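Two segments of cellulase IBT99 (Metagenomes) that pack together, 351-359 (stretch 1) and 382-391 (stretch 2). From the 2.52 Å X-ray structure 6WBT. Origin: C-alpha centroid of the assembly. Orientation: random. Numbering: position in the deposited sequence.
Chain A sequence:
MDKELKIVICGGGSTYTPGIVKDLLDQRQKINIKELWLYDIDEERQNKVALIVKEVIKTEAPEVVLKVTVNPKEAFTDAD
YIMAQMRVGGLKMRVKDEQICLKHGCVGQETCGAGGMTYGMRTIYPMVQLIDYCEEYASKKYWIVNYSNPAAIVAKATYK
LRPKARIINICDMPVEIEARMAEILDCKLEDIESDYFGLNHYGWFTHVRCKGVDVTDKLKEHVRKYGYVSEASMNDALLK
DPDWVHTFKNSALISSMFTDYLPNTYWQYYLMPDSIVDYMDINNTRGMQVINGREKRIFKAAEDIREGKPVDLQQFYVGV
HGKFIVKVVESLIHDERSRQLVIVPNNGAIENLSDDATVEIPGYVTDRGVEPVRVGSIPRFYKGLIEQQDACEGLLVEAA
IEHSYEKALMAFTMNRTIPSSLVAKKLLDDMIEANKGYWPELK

Stretch 1 (351-359) ENLSDDATV
Stretch 2, residues 382-391: YKGLIEQQDA

A loop that turns into a strand lies along one side of a helix, and the contact combines a single apolar contact between Leu353 and Ile386 with two bridging waters and a salt-bridged pair on the helix, whose lysine comes close to a loop carbonyl, without a clear direct hydrogen bond between the segments. Residues 382-391 are helical throughout, with phi/psi near -70/-40 from Lys383 on and Tyr382 at -91/-21, and with i to i+4 hydrogen bonds such as Glu387 N to Lys383 O (2.8 Å) and Asp390 N to Ile386 O (2.8 Å). Stretch 1 advances in the same sense as the helix: Asn352 CA lies 6.9 Å from Lys383 CA, Leu353 CA 7.2 Å from Glu387 CA, and Ala357 CA 6.4 Å from Asp390 CA. Leu353 and Ser354 are extended (-110/162 and -68/165), a type I turn spans Ser354 to Ala357, and the strand begins at Thr358.

Leu353 (mt) leaves its backbone sideways, yet its end reaches the helix, where CD1 lies 3.7 Å from CG2 of Ile386 (mt). Lys383 reaches forward along the helix through three t angles before a final p, bringing NZ to 2.5 Å from Asn352 O. Glu387 OE2, on a chain with chi1 and chi2 both m and chi3 near -4°, accepts a hydrogen bond from Lys383 NZ at 3.1 Å, within a salt bridge. Asn352 O and Glu387 OE2, 3.3 Å apart, are both acceptors and cannot bond directly; the lysine ammonium lies near both.

Two waters connect the segments. Water 1 donates to Glu387 OE2 (2.5 Å) and makes a weak bond with Ser354 OG (3.3 Å). Water 2 accepts from Ser354 N (3.1 Å) and donates to Glu387 OE1 (3.3 Å) and Asp390 OD2 (3.0 Å), tying the loop backbone to two acidic side chains. The CA-to-CB bond of Asp390 (chi1 t, chi2 69°) points toward the loop, and Asp390 OD1 packs 3.3 Å from Ala357 CB. The contact buries 356 Å² in total.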

# COMPACT_ATOMS: atom_id res chain seq x y z
N GLU A 351 -6.19 -3.04 6.47
CA GLU A 351 -5.39 -2.65 5.31
C GLU A 351 -5.34 -1.13 5.14
O GLU A 351 -4.30 -0.59 4.75
CB GLU A 351 -5.94 -3.31 4.04
CG GLU A 351 -4.89 -4.06 3.24
CD GLU A 351 -5.31 -4.29 1.80
OE1 GLU A 351 -4.65 -3.74 0.89
OE2 GLU A 351 -6.30 -5.02 1.58
N ASN A 352 -6.44 -0.44 5.41
CA ASN A 352 -6.48 1.00 5.18
C ASN A 352 -5.65 1.80 6.17
O ASN A 352 -5.55 3.02 6.02
CB ASN A 352 -7.93 1.51 5.23
CG ASN A 352 -8.94 0.40 5.04
OD1 ASN A 352 -9.21 -0.37 5.96
ND2 ASN A 352 -9.51 0.32 3.84
N LEU A 353 -5.04 1.16 7.16
CA LEU A 353 -4.31 1.86 8.21
C LEU A 353 -2.81 1.62 8.08
O LEU A 353 -2.36 0.68 7.42
CB LEU A 353 -4.80 1.42 9.59
CG LEU A 353 -6.27 1.72 9.87
CD1 LEU A 353 -6.68 1.19 11.23
CD2 LEU A 353 -6.54 3.21 9.77
N SER A 354 -2.04 2.48 8.74
CA SER A 354 -0.59 2.39 8.71
C SER A 354 -0.11 1.14 9.44
O SER A 354 -0.86 0.49 10.18
CB SER A 354 0.03 3.64 9.34
OG SER A 354 -0.35 4.81 8.63
N ASP A 355 1.15 0.79 9.21
CA ASP A 355 1.69 -0.44 9.79
C ASP A 355 1.87 -0.30 11.30
O ASP A 355 1.53 -1.22 12.05
CB ASP A 355 3.02 -0.80 9.13
CG ASP A 355 2.95 -0.73 7.61
OD1 ASP A 355 1.91 -0.30 7.08
OD2 ASP A 355 3.95 -1.10 6.96
N ASP A 356 2.38 0.84 11.76
CA ASP A 356 2.67 1.05 13.17
C ASP A 356 1.44 1.45 13.98
O ASP A 356 1.59 1.90 15.12
CB ASP A 356 3.77 2.10 13.34
CG ASP A 356 3.37 3.45 12.76
OD1 ASP A 356 2.55 3.48 11.83
OD2 ASP A 356 3.89 4.48 13.25
N ALA A 357 0.24 1.31 13.42
CA ALA A 357 -0.98 1.59 14.15
C ALA A 357 -1.31 0.42 15.06
O ALA A 357 -1.44 -0.72 14.59
CB ALA A 357 -2.13 1.88 13.19
N THR A 358 -1.45 0.68 16.36
CA THR A 358 -1.77 -0.36 17.33
C THR A 358 -3.28 -0.51 17.40
O THR A 358 -3.96 0.18 18.16
CB THR A 358 -1.17 -0.04 18.69
OG1 THR A 358 -1.36 1.35 18.98
CG2 THR A 358 0.32 -0.36 18.70
N VAL A 359 -3.81 -1.42 16.59
CA VAL A 359 -5.24 -1.65 16.50
C VAL A 359 -5.66 -2.70 17.52
O VAL A 359 -4.86 -3.54 17.95
CB VAL A 359 -5.64 -2.07 15.07
CG1 VAL A 359 -5.39 -0.94 14.09
CG2 VAL A 359 -4.86 -3.32 14.65
N TYR A 382 -15.00 5.20 9.36
CA TYR A 382 -14.22 4.67 10.47
C TYR A 382 -12.73 4.71 10.21
O TYR A 382 -11.95 4.68 11.17
CB TYR A 382 -14.67 3.24 10.78
CG TYR A 382 -16.17 3.14 10.94
CD1 TYR A 382 -16.78 3.41 12.15
CD2 TYR A 382 -16.97 2.78 9.87
CE1 TYR A 382 -18.15 3.33 12.30
CE2 TYR A 382 -18.35 2.69 10.00
CZ TYR A 382 -18.93 2.97 11.22
OH TYR A 382 -20.29 2.89 11.36
N LYS A 383 -12.31 4.80 8.95
CA LYS A 383 -10.90 5.02 8.65
C LYS A 383 -10.48 6.43 9.06
O LYS A 383 -9.45 6.61 9.72
CB LYS A 383 -10.64 4.79 7.16
CG LYS A 383 -9.27 5.27 6.69
CD LYS A 383 -9.14 5.18 5.18
CE LYS A 383 -7.84 5.81 4.69
NZ LYS A 383 -6.64 5.12 5.23
N GLY A 384 -11.26 7.44 8.67
CA GLY A 384 -10.90 8.81 8.97
C GLY A 384 -10.86 9.11 10.46
O GLY A 384 -10.05 9.92 10.91
N LEU A 385 -11.73 8.46 11.23
CA LEU A 385 -11.71 8.65 12.68
C LEU A 385 -10.47 8.02 13.30
O LEU A 385 -9.84 8.61 14.19
CB LEU A 385 -12.98 8.07 13.31
CG LEU A 385 -14.26 8.87 13.12
CD1 LEU A 385 -15.46 8.09 13.63
CD2 LEU A 385 -14.16 10.22 13.82
N ILE A 386 -10.09 6.82 12.84
CA ILE A 386 -8.90 6.17 13.37
C ILE A 386 -7.64 6.86 12.88
O ILE A 386 -6.65 6.94 13.62
CB ILE A 386 -8.92 4.67 13.01
CG1 ILE A 386 -10.12 3.98 13.66
CG2 ILE A 386 -7.63 3.99 13.45
CD1 ILE A 386 -10.27 2.52 13.28
N GLU A 387 -7.64 7.37 11.65
CA GLU A 387 -6.47 8.06 11.13
C GLU A 387 -6.14 9.30 11.95
O GLU A 387 -4.97 9.63 12.16
CB GLU A 387 -6.68 8.43 9.66
CG GLU A 387 -6.57 7.27 8.68
CD GLU A 387 -5.15 6.80 8.46
OE1 GLU A 387 -4.21 7.42 9.01
OE2 GLU A 387 -4.96 5.80 7.73
N GLN A 388 -7.17 10.01 12.43
CA GLN A 388 -6.94 11.20 13.23
C GLN A 388 -6.34 10.84 14.59
O GLN A 388 -5.36 11.45 15.03
CB GLN A 388 -8.24 11.98 13.40
CG GLN A 388 -8.09 13.24 14.24
CD GLN A 388 -9.39 14.02 14.37
OE1 GLN A 388 -10.42 13.61 13.84
NE2 GLN A 388 -9.34 15.14 15.06
N GLN A 389 -6.92 9.85 15.26
CA GLN A 389 -6.42 9.46 16.58
C GLN A 389 -5.05 8.80 16.48
O GLN A 389 -4.18 9.03 17.33
CB GLN A 389 -7.42 8.52 17.26
CG GLN A 389 -8.22 9.18 18.37
CD GLN A 389 -7.39 9.46 19.61
OE1 GLN A 389 -6.93 10.58 19.83
NE2 GLN A 389 -7.19 8.43 20.43
N ASP A 390 -4.84 7.97 15.45
CA ASP A 390 -3.54 7.32 15.29
C ASP A 390 -2.44 8.35 15.04
O ASP A 390 -1.32 8.20 15.54
CB ASP A 390 -3.59 6.31 14.15
CG ASP A 390 -2.42 5.35 14.16
OD1 ASP A 390 -2.35 4.52 15.09
OD2 ASP A 390 -1.57 5.44 13.25
N ALA A 391 -2.75 9.40 14.28
CA ALA A 391 -1.80 10.50 14.13
C ALA A 391 -1.62 11.25 15.44
O ALA A 391 -0.50 11.63 15.79
CB ALA A 391 -2.26 11.44 13.02
O HOH W 1 -2.90 5.03 6.47
O HOH W 2 -2.78 4.94 10.55